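Local coordinates for protein aminotransferase, classes I and II (Silicibacter pomeroyi DSS-3, PDB 3H14) that probably catalyses the pyridoxal-phosphate-dependent transfer of an amino group from L-aspartate to 2-oxoglutarate, at residues A[197-202]-A[213-218]; A[221-226]-A[243-248]; A[149-154]-A[174-179]; A[118-123]-A[139-144]; A[83-88]-A[209-214]. One frame throughout, in Å; residues are numbered along the deposited sequence.

Contact 1. Residues A[197-202]-A[213-218]; sequences FISDEI and VTALEL
F197 meets A215 at the edge of its ring, where CE2 lies 4.2 Å from A215 CB, near the ring plane. S199, two residues on along the strand, has its CB 3.7 Å from the same A215 CB. Its hydroxyl stands anti to the backbone N (chi1 -176°) and donates within the segment, from S199 OG to E201 OE2 at 2.6 Å. At D200 the strand ends in an Asx turn, with OD1 accepting from I202 N and OD2 bonded to Y128 OH. E201 carries the polar part of the contact. Its chain is extended beyond CG and brings both carboxylate oxygens to the other segment. E201 OE1 accepts from T214 OG1 at 2.7 Å. E201 OE2 accepts from A215 N at 2.8 Å, and that bond is nearly straight (173°). Both bonds use syn lone pairs, while S199 comes in on the anti lone pair of OE2. Three donors therefore fix the rotation of a buried carboxylate. A215 opens the 3-10 segment 215-217, and the N-terminal end of this turn would be expected to stabilise the negative charge. A glutamate just past the strand thus ties a 3-10 turn to the C-terminal end of strand 196-200, in the central sheet of the fold-type I aminotransferases. There D200 is probably the counterpart of the aspartate that meets the pyridine nitrogen of the cofactor in relatives.

Contact 2. Residues A[221-226]-A[243-248]; sequences ECYVIN and VVPEDQ
Y223 OH donates to Q248 OE1 at 2.7 Å, with the oxygen in the plane of the ring. The donor lies on a lone pair of the Q248 carbonyl, and ring and amide planes stand 50° apart. One face of the Y223 ring takes the methyl V244 CG1, 3.7 Å above the plane and over its centre. This is a CH-pi contact. V244 CG1 stands beside its own backbone N, anti to the carbonyl carbon (chi1 -56°). P245 packs beside Y223, its CD 4.0 Å from Y223 CE1 and 3.4 Å from C222 O. V224 and V243 form an antiparallel hydrogen-bonded pair: V224 N to V243 O and V243 N to V224 O are each 2.9 Å. Strand 240-243 runs against both its neighbours, 223-227 and 94-97. One reversed strand in an otherwise parallel seven-stranded sheet is the hallmark of the large domain of fold-type I aminotransferases.

Contact 3. Residues A[149-154]-A[174-179]; sequences RLQPVP and TGTMLD
L178 covers one face of the flat amide of Q151, with L178 CG 3.9 Å from Q151 CD. T176 is met at the NE2 end, tilted to the opposite side: Q151 NE2 donates to T176 OG1 at 3.3 Å, with that oxygen 25° out of the amide plane. The two segments are loops of the large domain, one after strand 138-143, the other between strand 164-168 and helix 180-192. T174 and G175 end the N-P-T-G sequence known in this aminotransferase family. A weaker bond runs from Q151 NE2 to T176 O, and a stronger one leaves the contact for A168 O. Q151 OE1 accepts from a bound glycerol. The second flat group, the guanidinium of R149, uses NE in a salt bridge to D311 OD2, the oxygen that also takes M177 N. D311 thus joins the two segments from outside. T176 OG1 is the polar centre of the contact. It sits between the backbone N and the carbonyl carbon (chi1 66°) and donates to R149 O at 2.9 Å, nearly along the C=O axis. The R149 and T176 side chains run antiparallel alongside each other, R149 CG coming to 4.0 Å from T176 CB. L150 CD1 packs 3.7 Å from T174 CG2. Beside that pair, water 2 bridges the loops, 2.6 Å from L150 O and 2.6 Å from T174 OG1.

Contact 4. Residues A[118-123]-A[139-144]; sequences VGIGAP and PVDLPT
I120 O accepts from L142 N at 2.8 Å, and A122 N donates to L142 O at the same length. They belong to a ladder of five backbone bonds between two parallel strands. V140 N to V118 O and I120 N to V140 O lie before them, and T144 N to A122 O closes the series at 3.1 Å. D141 is held by polar partners of its own: OD1 forms a salt bridge with R129 and accepts a hydrogen bond from water 3, which also donates to G121 O. D141 OD1 also touches the aliphatic chain of I120, 3.5 Å from I120 CG1. CG1 of I120 sits between the backbone N and the carbonyl carbon (chi1 52°), and I120 CD1 packs 3.8 Å from P139 CB. The I120 and P139 side chains run alongside each other in the same direction. On the face of V140 and L142, residues 118-122 offer only G119 and G121. L142 CD1 comes to 4.2 Å from G119 C, and T144 CG2 to 4.1 Å from G121 CA. A cis peptide leads into P123, whose CD approaches T144 OG1. The two strands and helix 126-134 form a beta-alpha-beta unit. The helix covers the face with V118, I120 and P139. Strand 138-143 is the outermost of the sheet within this chain, while 117-122 has strand 164-168 along its other edge.

Contact 5. Residues A[83-88]-A[209-214]; sequences EWYGVD and EAKAVT
A CH-pi contact between T214 and Y85 joins the C-terminal end of helix 71-85 to the loop between strands 196-200 and 223-227. The methyl T214 CG2 lies over one face of the Y85 ring, 3.9 Å from its centroid and offset toward the rim. It comes closest to Y85 CG, at 3.6 Å. W84 CB covers the opposite face, and A212 O lies at the ring edge, in its plane. The ring is therefore sandwiched, and its far end is tied by a hydrogen bond between Y85 OH and H204 ND1. T214 CG2 lies between its backbone N and carbonyl carbon, on the side facing Y85, while OG1 turns to E201. V87 CG2 also reaches T214 CG2, at 4.2 Å. K211, on the exposed side, reaches the helix end. Its chain bends at chi2 and chi4, and the ammonium folds back onto its own segment, K211 NZ donating to A212 O at 3.0 Å. A weak bond, 3.4 Å long, runs from K211 NZ to W84 O. An ammonium group near the C-terminal end of a helix would be expected to meet a favourable field. The contact is thus a helix C-terminus ended by a positive-phi glycine, G86, whose last-turn tyrosine packs on the loop after strand 196-200 of the large domain.

How the contacts relate
Contacts 1 and 2 lie on neighbouring strands, 9 Å between centres, and S199 O to I225 N at 2.9 Å is one of the probable bonds that join them. Contacts 1 and 5 share V213 and T214, so the loop after strand 196-200 faces the sheet on one side and helix 71-85 on the other. CE of selenomethionine M177 in contact 3 reaches A212 CA of contact 5 at 3.3 Å. Contact 4 touches contact 3 through T144, with CG2 3.5 Å from Q151 C. Glycerol, probably from the crystallisation liquor, lies near G121, Q151 and W84. Contact 1 is at the C-terminal strand end where the cofactor would be expected to bind, as in relatives.

Contact 1. Residues A[197-202]-A[213-218]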
# COMPACT_ATOMS: atom_id res chain seq x y z
N PHE A 197 6.20 1.76 -16.94
CA PHE A 197 5.66 0.85 -15.97
C PHE A 197 6.26 1.03 -14.59
O PHE A 197 7.49 0.91 -14.38
CB PHE A 197 5.87 -0.59 -16.43
CG PHE A 197 5.07 -1.62 -15.66
CD1 PHE A 197 3.72 -1.85 -15.96
CD2 PHE A 197 5.66 -2.37 -14.65
CE1 PHE A 197 2.97 -2.80 -15.27
CE2 PHE A 197 4.92 -3.32 -13.94
CZ PHE A 197 3.55 -3.55 -14.26
N ILE A 198 5.37 1.26 -13.62
CA ILE A 198 5.78 1.40 -12.22
C ILE A 198 5.07 0.35 -11.38
O ILE A 198 3.85 0.29 -11.39
CB ILE A 198 5.42 2.76 -11.68
CG1 ILE A 198 6.04 3.87 -12.52
CG2 ILE A 198 5.83 2.87 -10.19
CD1 ILE A 198 5.60 5.16 -12.15
N SER A 199 5.87 -0.47 -10.68
CA SER A 199 5.39 -1.57 -9.86
C SER A 199 5.54 -1.20 -8.38
O SER A 199 6.65 -0.99 -7.88
CB SER A 199 6.17 -2.84 -10.16
OG SER A 199 5.70 -3.98 -9.46
N ASP A 200 4.39 -1.11 -7.71
CA ASP A 200 4.32 -0.80 -6.28
C ASP A 200 4.34 -2.15 -5.55
O ASP A 200 3.42 -2.96 -5.65
CB ASP A 200 3.06 0.03 -5.97
CG ASP A 200 2.86 0.32 -4.48
OD1 ASP A 200 3.49 -0.36 -3.64
OD2 ASP A 200 2.05 1.22 -4.14
N GLU A 201 5.44 -2.41 -4.86
CA GLU A 201 5.72 -3.70 -4.23
C GLU A 201 5.84 -3.50 -2.71
O GLU A 201 6.41 -4.32 -1.99
CB GLU A 201 6.96 -4.33 -4.87
CG GLU A 201 6.75 -4.47 -6.40
CD GLU A 201 7.76 -5.30 -7.18
OE1 GLU A 201 8.81 -5.75 -6.63
OE2 GLU A 201 7.49 -5.46 -8.40
N ILE A 202 5.23 -2.41 -2.24
CA ILE A 202 5.32 -1.96 -0.84
C ILE A 202 4.88 -3.05 0.15
O ILE A 202 5.46 -3.19 1.23
CB ILE A 202 4.56 -0.60 -0.69
CG1 ILE A 202 5.46 0.49 -1.31
CG2 ILE A 202 4.16 -0.21 0.80
CD1 ILE A 202 4.78 1.78 -1.60
N VAL A 213 5.27 -11.50 -6.85
CA VAL A 213 6.14 -11.50 -8.02
C VAL A 213 6.71 -10.11 -8.23
O VAL A 213 5.97 -9.20 -8.51
CB VAL A 213 5.40 -11.92 -9.31
CG1 VAL A 213 6.39 -11.97 -10.46
CG2 VAL A 213 4.71 -13.29 -9.13
N THR A 214 8.03 -9.94 -8.10
CA THR A 214 8.63 -8.65 -8.42
C THR A 214 8.62 -8.45 -9.93
O THR A 214 8.84 -9.40 -10.67
CB THR A 214 10.06 -8.44 -7.85
OG1 THR A 214 10.49 -7.11 -8.17
CG2 THR A 214 11.08 -9.39 -8.43
N ALA A 215 8.32 -7.23 -10.37
CA ALA A 215 8.38 -6.88 -11.77
C ALA A 215 9.75 -7.16 -12.37
O ALA A 215 9.85 -7.40 -13.57
CB ALA A 215 8.03 -5.44 -11.98
N LEU A 216 10.79 -7.15 -11.54
CA LEU A 216 12.17 -7.52 -11.96
C LEU A 216 12.32 -8.96 -12.48
O LEU A 216 13.23 -9.24 -13.22
CB LEU A 216 13.14 -7.25 -10.81
CG LEU A 216 13.09 -5.79 -10.32
CD1 LEU A 216 14.08 -5.59 -9.21
CD2 LEU A 216 13.41 -4.83 -11.45
N GLU A 217 11.41 -9.85 -12.12
CA GLU A 217 11.40 -11.21 -12.66
C GLU A 217 10.96 -11.26 -14.13
O GLU A 217 11.12 -12.30 -14.78
CB GLU A 217 10.47 -12.11 -11.85
CG GLU A 217 10.96 -12.49 -10.43
CD GLU A 217 9.94 -13.33 -9.67
OE1 GLU A 217 9.37 -12.87 -8.65
OE2 GLU A 217 9.68 -14.46 -10.12
N LEU A 218 10.37 -10.18 -14.64
CA LEU A 218 9.85 -10.10 -16.01
C LEU A 218 10.53 -9.06 -16.87
O LEU A 218 10.62 -9.24 -18.07
CB LEU A 218 8.34 -9.82 -16.02
CG LEU A 218 7.53 -11.04 -15.55
CD1 LEU A 218 6.50 -10.67 -14.51
CD2 LEU A 218 6.91 -11.83 -16.71

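Contact 2. Residues A[221-226]-A[243-248]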
# COMPACT_ATOMS: atom_id res chain seq x y z
N GLU A 221 13.06 -2.96 -17.41
CA GLU A 221 12.55 -1.65 -17.85
C GLU A 221 11.28 -1.27 -17.10
O GLU A 221 10.15 -1.27 -17.62
CB GLU A 221 12.36 -1.63 -19.38
CG GLU A 221 13.64 -1.91 -20.19
CD GLU A 221 14.88 -1.13 -19.73
OE1 GLU A 221 14.83 0.12 -19.66
OE2 GLU A 221 15.91 -1.79 -19.44
N CYS A 222 11.47 -0.99 -15.82
CA CYS A 222 10.38 -0.62 -14.92
C CYS A 222 11.01 0.05 -13.74
O CYS A 222 12.21 -0.09 -13.52
CB CYS A 222 9.57 -1.86 -14.47
SG CYS A 222 10.47 -3.03 -13.47
N TYR A 223 10.22 0.82 -13.02
CA TYR A 223 10.59 1.35 -11.70
C TYR A 223 9.86 0.48 -10.69
O TYR A 223 8.67 0.25 -10.82
CB TYR A 223 10.15 2.79 -11.55
CG TYR A 223 11.11 3.82 -12.09
CD1 TYR A 223 11.82 3.59 -13.29
CD2 TYR A 223 11.30 5.01 -11.44
CE1 TYR A 223 12.69 4.54 -13.81
CE2 TYR A 223 12.18 5.96 -11.95
CZ TYR A 223 12.87 5.70 -13.15
OH TYR A 223 13.75 6.63 -13.67
N VAL A 224 10.58 -0.04 -9.70
CA VAL A 224 9.94 -0.76 -8.57
C VAL A 224 10.02 0.16 -7.33
O VAL A 224 11.10 0.77 -7.05
CB VAL A 224 10.64 -2.11 -8.30
CG1 VAL A 224 10.18 -2.74 -6.97
CG2 VAL A 224 10.42 -3.08 -9.41
N ILE A 225 8.90 0.29 -6.63
CA ILE A 225 8.79 1.17 -5.45
C ILE A 225 8.52 0.28 -4.23
O ILE A 225 7.68 -0.60 -4.28
CB ILE A 225 7.65 2.24 -5.60
CG1 ILE A 225 7.75 3.01 -6.94
CG2 ILE A 225 7.59 3.18 -4.34
CD1 ILE A 225 9.10 3.66 -7.24
N ASN A 226 9.29 0.49 -3.16
CA ASN A 226 9.11 -0.25 -1.94
C ASN A 226 9.37 0.63 -0.71
O ASN A 226 9.69 1.81 -0.81
CB ASN A 226 9.96 -1.50 -1.91
CG ASN A 226 9.23 -2.72 -1.33
OD1 ASN A 226 8.64 -2.68 -0.23
ND2 ASN A 226 9.33 -3.86 -2.05
N VAL A 243 14.02 0.39 -7.17
CA VAL A 243 14.95 -0.20 -8.11
C VAL A 243 14.62 0.37 -9.48
O VAL A 243 13.45 0.38 -9.88
CB VAL A 243 14.83 -1.75 -8.13
CG1 VAL A 243 15.86 -2.41 -9.10
CG2 VAL A 243 14.97 -2.33 -6.70
N VAL A 244 15.64 0.85 -10.18
CA VAL A 244 15.51 1.41 -11.51
C VAL A 244 16.53 0.72 -12.43
O VAL A 244 17.48 0.11 -11.95
CB VAL A 244 15.74 2.93 -11.50
CG1 VAL A 244 14.78 3.57 -10.53
CG2 VAL A 244 17.19 3.29 -11.08
N PRO A 245 16.31 0.78 -13.75
CA PRO A 245 17.26 0.24 -14.72
C PRO A 245 18.66 0.82 -14.55
O PRO A 245 18.78 1.93 -14.08
CB PRO A 245 16.66 0.68 -16.06
CG PRO A 245 15.18 0.85 -15.78
CD PRO A 245 15.12 1.37 -14.40
N GLU A 246 19.69 0.10 -14.99
CA GLU A 246 21.06 0.65 -14.95
C GLU A 246 21.17 2.07 -15.52
O GLU A 246 21.77 2.96 -14.91
CB GLU A 246 22.06 -0.28 -15.68
CG GLU A 246 23.52 0.13 -15.48
CD GLU A 246 24.51 -0.96 -15.89
OE1 GLU A 246 24.18 -1.78 -16.78
OE2 GLU A 246 25.63 -0.99 -15.31
N ASP A 247 20.56 2.30 -16.67
CA ASP A 247 20.63 3.62 -17.32
C ASP A 247 19.77 4.70 -16.66
O ASP A 247 19.83 5.86 -17.06
CB ASP A 247 20.32 3.53 -18.84
CG ASP A 247 18.93 2.99 -19.17
OD1 ASP A 247 17.99 3.14 -18.37
OD2 ASP A 247 18.76 2.39 -20.26
N GLN A 248 18.99 4.33 -15.65
CA GLN A 248 18.13 5.30 -14.96
C GLN A 248 18.68 5.78 -13.60
O GLN A 248 18.24 6.79 -13.10
CB GLN A 248 16.73 4.70 -14.78
CG GLN A 248 16.01 4.52 -16.10
CD GLN A 248 15.60 5.85 -16.71
OE1 GLN A 248 14.89 6.63 -16.07
NE2 GLN A 248 16.04 6.13 -17.95
O HOH W 1 15.74 2.31 -18.97

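Contact 3. Residues A[149-154]-A[174-179]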
# COMPACT_ATOMS: atom_id res chain seq x y z
N ARG A 149 -9.95 -9.69 -10.63
CA ARG A 149 -9.39 -9.63 -9.30
C ARG A 149 -9.11 -8.18 -8.86
O ARG A 149 -8.21 -7.92 -8.05
CB ARG A 149 -8.11 -10.48 -9.24
CG ARG A 149 -7.97 -11.35 -8.00
CD ARG A 149 -6.66 -12.18 -8.04
NE ARG A 149 -6.53 -13.10 -6.89
CZ ARG A 149 -7.28 -14.19 -6.73
NH1 ARG A 149 -7.12 -14.97 -5.66
NH2 ARG A 149 -8.17 -14.54 -7.67
N LEU A 150 -9.89 -7.26 -9.39
CA LEU A 150 -9.77 -5.82 -9.13
C LEU A 150 -8.37 -5.28 -9.37
O LEU A 150 -7.89 -4.43 -8.62
CB LEU A 150 -10.25 -5.48 -7.72
CG LEU A 150 -11.72 -5.81 -7.45
CD1 LEU A 150 -12.08 -5.54 -5.97
CD2 LEU A 150 -12.62 -5.03 -8.42
N GLN A 151 -7.78 -5.77 -10.45
CA GLN A 151 -6.50 -5.39 -10.93
C GLN A 151 -6.69 -4.99 -12.37
O GLN A 151 -7.54 -5.56 -13.06
CB GLN A 151 -5.56 -6.58 -10.87
CG GLN A 151 -5.07 -6.90 -9.47
CD GLN A 151 -3.99 -5.95 -8.97
OE1 GLN A 151 -3.48 -5.10 -9.72
NE2 GLN A 151 -3.63 -6.09 -7.68
N PRO A 152 -5.89 -4.02 -12.84
CA PRO A 152 -6.03 -3.71 -14.26
C PRO A 152 -5.60 -4.87 -15.17
O PRO A 152 -4.77 -5.68 -14.80
CB PRO A 152 -5.13 -2.49 -14.47
CG PRO A 152 -4.19 -2.51 -13.36
CD PRO A 152 -4.86 -3.21 -12.18
N VAL A 153 -6.26 -4.92 -16.32
CA VAL A 153 -5.89 -5.81 -17.40
C VAL A 153 -5.58 -4.97 -18.64
O VAL A 153 -5.99 -3.82 -18.75
CB VAL A 153 -6.99 -6.84 -17.71
CG1 VAL A 153 -7.23 -7.77 -16.49
CG2 VAL A 153 -8.25 -6.16 -18.14
N PRO A 154 -4.81 -5.53 -19.59
CA PRO A 154 -4.48 -4.75 -20.77
C PRO A 154 -5.66 -4.06 -21.44
O PRO A 154 -5.53 -2.88 -21.81
CB PRO A 154 -3.79 -5.78 -21.69
CG PRO A 154 -3.13 -6.68 -20.75
CD PRO A 154 -4.11 -6.81 -19.58
N THR A 174 -7.53 -3.95 -1.47
CA THR A 174 -8.15 -5.24 -1.74
C THR A 174 -7.37 -6.41 -1.24
O THR A 174 -7.95 -7.47 -0.98
CB THR A 174 -8.34 -5.44 -3.25
OG1 THR A 174 -7.07 -5.41 -3.90
CG2 THR A 174 -9.24 -4.40 -3.82
N GLY A 175 -6.05 -6.24 -1.13
CA GLY A 175 -5.13 -7.32 -0.91
C GLY A 175 -4.84 -8.21 -2.10
O GLY A 175 -4.07 -9.15 -1.98
N THR A 176 -5.43 -7.93 -3.26
CA THR A 176 -5.24 -8.85 -4.41
C THR A 176 -3.82 -8.75 -4.99
O THR A 176 -3.15 -7.69 -4.91
CB THR A 176 -6.32 -8.65 -5.50
OG1 THR A 176 -6.21 -7.35 -6.10
CG2 THR A 176 -7.72 -8.81 -4.88
N MSE A 177 -3.36 -9.86 -5.57
CA MSE A 177 -2.04 -9.95 -6.11
C MSE A 177 -2.03 -10.31 -7.59
O MSE A 177 -2.99 -10.86 -8.13
CB MSE A 177 -1.23 -10.95 -5.31
CG MSE A 177 -0.91 -10.43 -3.93
SE MSE A 177 -0.30 -11.80 -2.70
CE MSE A 177 1.49 -12.02 -3.49
N LEU A 178 -0.92 -9.99 -8.23
CA LEU A 178 -0.68 -10.30 -9.64
C LEU A 178 0.31 -11.44 -9.70
O LEU A 178 1.45 -11.32 -9.22
CB LEU A 178 -0.09 -9.10 -10.36
CG LEU A 178 -1.06 -7.93 -10.51
CD1 LEU A 178 -0.34 -6.62 -10.82
CD2 LEU A 178 -2.09 -8.23 -11.55
N ASP A 179 -0.12 -12.54 -10.31
CA ASP A 179 0.80 -13.64 -10.52
C ASP A 179 1.70 -13.32 -11.73
O ASP A 179 1.55 -12.27 -12.38
CB ASP A 179 0.04 -14.96 -10.62
CG ASP A 179 -0.82 -15.09 -11.89
OD1 ASP A 179 -0.84 -14.21 -12.79
OD2 ASP A 179 -1.51 -16.13 -11.97
O HOH W 2 -6.98 -4.12 -6.19

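Contact 4. Residues A[118-123]-A[139-144]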
# COMPACT_ATOMS: atom_id res chain seq x y z
N VAL A 118 -1.33 9.10 -16.43
CA VAL A 118 -0.79 7.92 -15.77
C VAL A 118 -1.98 7.08 -15.29
O VAL A 118 -2.79 7.58 -14.53
CB VAL A 118 0.11 8.32 -14.58
CG1 VAL A 118 0.70 7.08 -13.91
CG2 VAL A 118 1.22 9.30 -15.07
N GLY A 119 -2.05 5.84 -15.78
CA GLY A 119 -3.15 4.91 -15.48
C GLY A 119 -2.97 4.29 -14.10
O GLY A 119 -1.88 3.79 -13.76
N ILE A 120 -4.04 4.31 -13.31
CA ILE A 120 -4.05 3.72 -11.96
C ILE A 120 -5.38 3.01 -11.73
O ILE A 120 -6.42 3.55 -12.07
CB ILE A 120 -3.85 4.80 -10.86
CG1 ILE A 120 -4.85 5.95 -11.04
CG2 ILE A 120 -2.41 5.38 -10.93
CD1 ILE A 120 -4.72 7.09 -10.03
N GLY A 121 -5.34 1.79 -11.23
CA GLY A 121 -6.60 1.04 -10.99
C GLY A 121 -7.45 1.64 -9.90
O GLY A 121 -6.92 2.18 -8.92
N ALA A 122 -8.78 1.57 -10.04
CA ALA A 122 -9.70 2.00 -9.00
C ALA A 122 -10.54 0.75 -8.75
O ALA A 122 -11.14 0.26 -9.68
CB ALA A 122 -10.59 3.17 -9.49
N PRO A 123 -10.55 0.20 -7.51
CA PRO A 123 -10.00 0.75 -6.27
C PRO A 123 -8.50 0.70 -6.23
O PRO A 123 -7.89 -0.23 -6.78
CB PRO A 123 -10.56 -0.19 -5.19
CG PRO A 123 -10.75 -1.51 -5.94
CD PRO A 123 -11.17 -1.12 -7.31
N PRO A 139 -3.94 11.91 -13.42
CA PRO A 139 -4.26 10.54 -13.09
C PRO A 139 -5.45 10.08 -13.92
O PRO A 139 -6.35 10.85 -14.17
CB PRO A 139 -4.54 10.59 -11.58
CG PRO A 139 -4.99 12.00 -11.33
CD PRO A 139 -4.36 12.86 -12.38
N VAL A 140 -5.41 8.84 -14.41
CA VAL A 140 -6.48 8.25 -15.20
C VAL A 140 -6.90 6.99 -14.43
O VAL A 140 -6.24 5.96 -14.47
CB VAL A 140 -6.04 7.94 -16.66
CG1 VAL A 140 -7.20 7.32 -17.47
CG2 VAL A 140 -5.58 9.22 -17.36
N ASP A 141 -8.00 7.09 -13.70
CA ASP A 141 -8.51 5.94 -12.96
C ASP A 141 -9.05 4.93 -13.94
O ASP A 141 -9.77 5.30 -14.87
CB ASP A 141 -9.60 6.33 -11.95
CG ASP A 141 -9.03 6.91 -10.64
OD1 ASP A 141 -8.16 6.26 -10.03
OD2 ASP A 141 -9.51 7.97 -10.20
N LEU A 142 -8.65 3.68 -13.75
CA LEU A 142 -9.07 2.54 -14.52
C LEU A 142 -9.97 1.69 -13.62
O LEU A 142 -9.48 0.99 -12.74
CB LEU A 142 -7.86 1.71 -14.92
CG LEU A 142 -6.66 2.47 -15.52
CD1 LEU A 142 -5.58 1.51 -15.81
CD2 LEU A 142 -7.10 3.20 -16.79
N PRO A 143 -11.29 1.76 -13.83
CA PRO A 143 -12.21 0.90 -13.05
C PRO A 143 -11.96 -0.58 -13.32
O PRO A 143 -12.19 -1.06 -14.43
CB PRO A 143 -13.61 1.34 -13.51
CG PRO A 143 -13.39 2.67 -14.19
CD PRO A 143 -12.00 2.61 -14.79
N THR A 144 -11.50 -1.30 -12.32
CA THR A 144 -11.20 -2.68 -12.47
C THR A 144 -12.43 -3.52 -12.12
O THR A 144 -13.35 -3.03 -11.47
CB THR A 144 -9.98 -3.05 -11.61
OG1 THR A 144 -10.29 -2.75 -10.24
CG2 THR A 144 -8.82 -2.19 -12.05
O HOH W 3 -6.65 5.03 -8.27
O HOH W 4 -7.70 -1.76 -9.03

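Contact 5. Residues A[83-88]-A[209-214]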
# COMPACT_ATOMS: atom_id res chain seq x y z
N GLU A 83 17.35 -13.61 -2.35
CA GLU A 83 16.78 -14.51 -1.37
C GLU A 83 15.25 -14.62 -1.50
O GLU A 83 14.71 -15.70 -1.37
CB GLU A 83 17.19 -14.07 0.04
CG GLU A 83 18.69 -14.24 0.29
CD GLU A 83 19.14 -13.83 1.68
OE1 GLU A 83 18.32 -13.32 2.47
OE2 GLU A 83 20.34 -14.00 1.98
N TRP A 84 14.57 -13.51 -1.79
CA TRP A 84 13.10 -13.53 -1.94
C TRP A 84 12.61 -13.95 -3.33
O TRP A 84 11.58 -14.61 -3.43
CB TRP A 84 12.53 -12.16 -1.56
CG TRP A 84 12.35 -11.96 -0.09
CD1 TRP A 84 12.86 -12.73 0.90
CD2 TRP A 84 11.61 -10.92 0.54
NE1 TRP A 84 12.48 -12.24 2.12
CE2 TRP A 84 11.70 -11.13 1.93
CE3 TRP A 84 10.87 -9.83 0.07
CZ2 TRP A 84 11.09 -10.28 2.85
CZ3 TRP A 84 10.25 -9.01 0.98
CH2 TRP A 84 10.37 -9.24 2.36
N TYR A 85 13.34 -13.60 -4.40
CA TYR A 85 12.83 -13.80 -5.77
C TYR A 85 13.75 -14.57 -6.73
O TYR A 85 13.38 -14.81 -7.90
CB TYR A 85 12.53 -12.44 -6.41
CG TYR A 85 11.70 -11.51 -5.54
CD1 TYR A 85 10.31 -11.65 -5.44
CD2 TYR A 85 12.31 -10.51 -4.83
CE1 TYR A 85 9.56 -10.79 -4.63
CE2 TYR A 85 11.57 -9.62 -4.02
CZ TYR A 85 10.20 -9.78 -3.92
OH TYR A 85 9.48 -8.92 -3.12
N GLY A 86 14.95 -14.92 -6.26
CA GLY A 86 15.97 -15.48 -7.13
C GLY A 86 16.37 -14.51 -8.21
O GLY A 86 16.73 -14.93 -9.30
N VAL A 87 16.31 -13.21 -7.92
CA VAL A 87 16.77 -12.19 -8.86
C VAL A 87 18.16 -11.69 -8.48
O VAL A 87 18.37 -11.25 -7.35
CB VAL A 87 15.78 -11.00 -8.93
CG1 VAL A 87 16.45 -9.80 -9.51
CG2 VAL A 87 14.56 -11.38 -9.77
N ASP A 88 19.09 -11.74 -9.43
CA ASP A 88 20.45 -11.22 -9.24
C ASP A 88 20.44 -9.73 -9.56
O ASP A 88 20.27 -9.34 -10.71
CB ASP A 88 21.43 -11.96 -10.16
CG ASP A 88 22.90 -11.68 -9.81
OD1 ASP A 88 23.53 -12.58 -9.20
OD2 ASP A 88 23.43 -10.59 -10.16
N GLU A 209 -0.63 -17.52 0.94
CA GLU A 209 -0.30 -18.69 0.08
C GLU A 209 0.22 -18.30 -1.31
O GLU A 209 1.08 -18.98 -1.83
CB GLU A 209 -1.47 -19.69 0.01
CG GLU A 209 -2.82 -19.08 0.04
CD GLU A 209 -3.42 -18.93 1.44
OE1 GLU A 209 -2.76 -19.23 2.47
OE2 GLU A 209 -4.60 -18.53 1.47
N ALA A 210 -0.24 -17.19 -1.88
CA ALA A 210 0.30 -16.70 -3.15
C ALA A 210 1.67 -16.03 -2.99
O ALA A 210 1.85 -15.21 -2.12
CB ALA A 210 -0.68 -15.73 -3.78
N LYS A 211 2.62 -16.37 -3.85
CA LYS A 211 3.96 -15.78 -3.81
C LYS A 211 3.96 -14.44 -4.58
O LYS A 211 3.49 -14.38 -5.72
CB LYS A 211 4.96 -16.76 -4.43
CG LYS A 211 6.39 -16.31 -4.44
CD LYS A 211 6.98 -16.13 -3.08
CE LYS A 211 8.36 -15.49 -3.17
NZ LYS A 211 8.24 -14.02 -3.44
N ALA A 212 4.49 -13.39 -3.96
CA ALA A 212 4.57 -12.08 -4.62
C ALA A 212 5.56 -12.21 -5.76
O ALA A 212 6.52 -12.98 -5.67
CB ALA A 212 5.00 -10.98 -3.64
N VAL A 213 5.27 -11.50 -6.85
CA VAL A 213 6.14 -11.50 -8.02
C VAL A 213 6.71 -10.11 -8.23
O VAL A 213 5.97 -9.20 -8.51
CB VAL A 213 5.40 -11.92 -9.31
CG1 VAL A 213 6.39 -11.97 -10.46
CG2 VAL A 213 4.71 -13.29 -9.13
N THR A 214 8.03 -9.94 -8.10
CA THR A 214 8.63 -8.65 -8.42
C THR A 214 8.62 -8.45 -9.93
O THR A 214 8.84 -9.40 -10.67
CB THR A 214 10.06 -8.44 -7.85
OG1 THR A 214 10.49 -7.11 -8.17
CG2 THR A 214 11.08 -9.39 -8.43